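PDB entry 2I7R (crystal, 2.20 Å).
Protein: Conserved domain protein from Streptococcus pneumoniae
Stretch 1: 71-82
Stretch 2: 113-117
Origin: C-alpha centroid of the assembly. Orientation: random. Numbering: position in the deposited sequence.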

# COMPACT_ATOMS: atom_id res chain seq x y z
N VAL A 71 3.08 -15.18 -4.02
CA VAL A 71 4.25 -15.87 -4.58
C VAL A 71 3.89 -17.34 -4.89
O VAL A 71 2.88 -17.84 -4.39
N GLU A 72 4.72 -18.00 -5.70
CA GLU A 72 4.52 -19.42 -6.00
C GLU A 72 5.00 -20.35 -4.87
O GLU A 72 4.38 -21.37 -4.60
N ASP A 73 6.10 -19.98 -4.21
CA ASP A 73 6.69 -20.84 -3.18
C ASP A 73 7.06 -20.04 -1.94
O ASP A 73 8.09 -19.34 -1.93
N VAL A 74 6.24 -20.16 -0.89
CA VAL A 74 6.41 -19.44 0.35
C VAL A 74 7.61 -19.93 1.14
O VAL A 74 8.39 -19.13 1.71
N ASP A 75 7.79 -21.25 1.15
CA ASP A 75 8.85 -21.91 1.89
C ASP A 75 10.22 -21.65 1.30
O ASP A 75 11.16 -21.43 2.05
N GLN A 76 10.33 -21.61 -0.02
CA GLN A 76 11.58 -21.17 -0.63
C GLN A 76 11.96 -19.70 -0.27
O GLN A 76 13.13 -19.44 0.02
N ASN A 77 10.99 -18.77 -0.27
CA ASN A 77 11.24 -17.41 0.22
C ASN A 77 11.69 -17.41 1.66
O ASN A 77 12.62 -16.70 2.03
N TYR A 78 11.05 -18.25 2.46
CA TYR A 78 11.43 -18.43 3.86
C TYR A 78 12.89 -18.77 4.05
O TYR A 78 13.58 -18.09 4.79
N LYS A 79 13.34 -19.81 3.36
CA LYS A 79 14.72 -20.26 3.43
C LYS A 79 15.67 -19.13 3.02
O LYS A 79 16.68 -18.88 3.68
N ARG A 80 15.33 -18.46 1.92
CA ARG A 80 16.12 -17.37 1.39
C ARG A 80 16.29 -16.29 2.46
O ARG A 80 17.43 -15.85 2.76
N LEU A 81 15.17 -15.90 3.05
CA LEU A 81 15.15 -14.83 4.04
C LEU A 81 15.87 -15.19 5.33
O LEU A 81 16.50 -14.32 5.94
N ASN A 82 15.77 -16.45 5.76
CA ASN A 82 16.45 -16.93 6.98
C ASN A 82 17.95 -16.88 6.80
O ASN A 82 18.67 -16.47 7.71
N ASP A 113 4.16 -9.58 3.74
CA ASP A 113 3.65 -10.96 3.76
C ASP A 113 3.89 -11.58 2.40
O ASP A 113 3.42 -11.06 1.39
N PHE A 114 4.67 -12.66 2.36
CA PHE A 114 4.77 -13.50 1.18
C PHE A 114 3.78 -14.67 1.35
O PHE A 114 3.92 -15.47 2.27
N TYR A 115 2.77 -14.74 0.48
CA TYR A 115 1.68 -15.68 0.67
C TYR A 115 1.26 -16.39 -0.64
O TYR A 115 1.59 -15.95 -1.72
N ARG A 116 0.56 -17.52 -0.49
CA ARG A 116 -0.08 -18.20 -1.62
C ARG A 116 -1.39 -18.82 -1.18
O ARG A 116 -1.59 -19.11 -0.03
N MSE A 117 -2.29 -19.02 -2.12
CA MSE A 117 -3.62 -19.54 -1.80
C MSE A 117 -3.93 -20.91 -2.45
O MSE A 117 -3.28 -21.27 -3.41

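Helix 74-82 runs nearly antiparallel to the strand of stretch 2 (154° between axes, 8.5 Å at closest approach), and the contact buries 397 Å² in total.

The apolar packing centres on Phe114, which points toward the helix with chi1 m (-60°) and gives up 109 Å², the largest share of any residue. Val71 (m) approaches the ring edge, CG1 lying 3.9 Å from Phe114 CD1, while Leu81 (m, t) brings CD1 to 3.9 Å from Phe114 CE2, obliquely. Val74 (t), also directed toward the strand, meets backbone as well as side chain: its CG1 is 3.7 Å from Phe114 O, and its CG2 is 3.3 Å from Arg116 CG, a tight fit against the aliphatic part of that arginine.

One hydrogen bond crosses the interface, between backbones: Val71 N donates to Tyr115 O at 2.8 Å and 166°, so it needs no side chain. Tyr115 (p) itself points away. Arg116 (p, t, m) points toward stretch 1, its CD 3.3 Å from Glu72 O.

Three side-chain hydrogen bonds lie within stretch 1. Asp73 OD1 caps the helix by accepting from Gln76 N (3.0 Å), Asn77 ND2 donates to Asp73 O (2.8 Å), and Arg80 NH2 donates to Asn77 OD1 (2.8 Å, 177°); the Arg80 guanidinium is also bonded elsewhere in the structure. Asn77 (m) and Arg80 (t, t, p) both point toward stretch 2 and border Phe114, with Asn77 OD1 4.2 Å from Phe114 CD1 and Arg80 NH2 4.4 Å from Phe114 CZ.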

# COMPACT_ATOMS: atom_id res chain seq x y z
CB VAL A 71 5.45 -15.84 -3.58
CG1 VAL A 71 5.95 -14.44 -3.39
CG2 VAL A 71 5.08 -16.51 -2.23
CB GLU A 72 5.17 -19.80 -7.34
CG GLU A 72 4.42 -19.27 -8.61
CD GLU A 72 3.55 -20.33 -9.35
OE1 GLU A 72 3.61 -21.55 -9.03
OE2 GLU A 72 2.80 -19.94 -10.29
CB ASP A 73 7.92 -21.59 -3.76
CG ASP A 73 8.37 -22.79 -2.90
OD1 ASP A 73 8.11 -22.83 -1.69
OD2 ASP A 73 9.03 -23.70 -3.46
CB VAL A 74 5.11 -19.49 1.22
CG1 VAL A 74 5.32 -18.84 2.59
CG2 VAL A 74 3.97 -18.80 0.49
CB ASP A 75 8.54 -23.41 1.99
CG ASP A 75 7.21 -23.66 2.69
OD1 ASP A 75 7.22 -23.73 3.93
OD2 ASP A 75 6.16 -23.69 2.00
CB GLN A 76 11.61 -21.43 -2.14
CG GLN A 76 13.04 -21.32 -2.75
CD GLN A 76 14.13 -22.16 -2.00
OE1 GLN A 76 14.01 -23.40 -1.85
NE2 GLN A 76 15.20 -21.47 -1.51
CB ASN A 77 10.01 -16.52 0.04
CG ASN A 77 9.87 -16.01 -1.37
OD1 ASN A 77 10.55 -15.07 -1.77
ND2 ASN A 77 9.01 -16.66 -2.15
CB TYR A 78 10.57 -19.51 4.51
CG TYR A 78 10.77 -19.65 5.99
CD1 TYR A 78 10.80 -18.52 6.81
CD2 TYR A 78 10.90 -20.91 6.58
CE1 TYR A 78 10.95 -18.63 8.16
CE2 TYR A 78 11.05 -21.04 7.96
CZ TYR A 78 11.08 -19.88 8.74
OH TYR A 78 11.20 -19.95 10.11
CB LYS A 79 14.94 -21.48 2.52
CG LYS A 79 16.35 -22.11 2.66
CD LYS A 79 16.78 -22.84 1.38
CE LYS A 79 16.19 -24.25 1.33
NZ LYS A 79 17.21 -25.19 0.71
CB ARG A 80 15.47 -16.81 0.12
CG ARG A 80 16.22 -15.69 -0.57
CD ARG A 80 15.50 -15.20 -1.81
NE ARG A 80 14.14 -14.73 -1.57
CZ ARG A 80 13.80 -13.56 -1.01
NH1 ARG A 80 14.74 -12.71 -0.58
NH2 ARG A 80 12.50 -13.26 -0.84
CB LEU A 81 13.72 -14.34 4.31
CG LEU A 81 13.00 -13.74 3.10
CD1 LEU A 81 11.44 -13.70 3.28
CD2 LEU A 81 13.60 -12.36 2.68
CB ASN A 82 16.06 -18.38 7.33
CG ASN A 82 14.83 -18.47 8.21
OD1 ASN A 82 14.23 -17.46 8.61
ND2 ASN A 82 14.44 -19.70 8.52
CB ASP A 113 2.16 -10.96 4.11
CG ASP A 113 1.52 -12.35 4.03
OD1 ASP A 113 2.22 -13.34 4.29
OD2 ASP A 113 0.33 -12.43 3.73
CB PHE A 114 6.21 -14.00 1.01
CG PHE A 114 7.23 -12.88 0.84
CD1 PHE A 114 7.55 -12.41 -0.42
CD2 PHE A 114 7.83 -12.30 1.96
CE1 PHE A 114 8.50 -11.38 -0.58
CE2 PHE A 114 8.78 -11.27 1.81
CZ PHE A 114 9.12 -10.81 0.55
CB TYR A 115 0.45 -15.00 1.34
CG TYR A 115 -0.42 -14.20 0.38
CD1 TYR A 115 -1.67 -14.67 -0.04
CD2 TYR A 115 0.02 -12.98 -0.13
CE1 TYR A 115 -2.45 -13.93 -0.94
CE2 TYR A 115 -0.74 -12.24 -1.00
CZ TYR A 115 -1.98 -12.72 -1.41
OH TYR A 115 -2.69 -11.97 -2.30
CB ARG A 116 0.84 -19.25 -2.31
CG ARG A 116 1.59 -20.16 -1.39
CD ARG A 116 2.23 -21.40 -2.15
NE ARG A 116 1.15 -22.27 -2.51
CZ ARG A 116 0.53 -23.11 -1.67
NH1 ARG A 116 0.94 -23.28 -0.42
NH2 ARG A 116 -0.52 -23.80 -2.11
CB MSE A 117 -4.65 -18.47 -2.17
CG MSE A 117 -4.45 -17.17 -1.38
SE MSE A 117 -5.81 -15.81 -1.76
CE MSE A 117 -5.12 -15.16 -3.47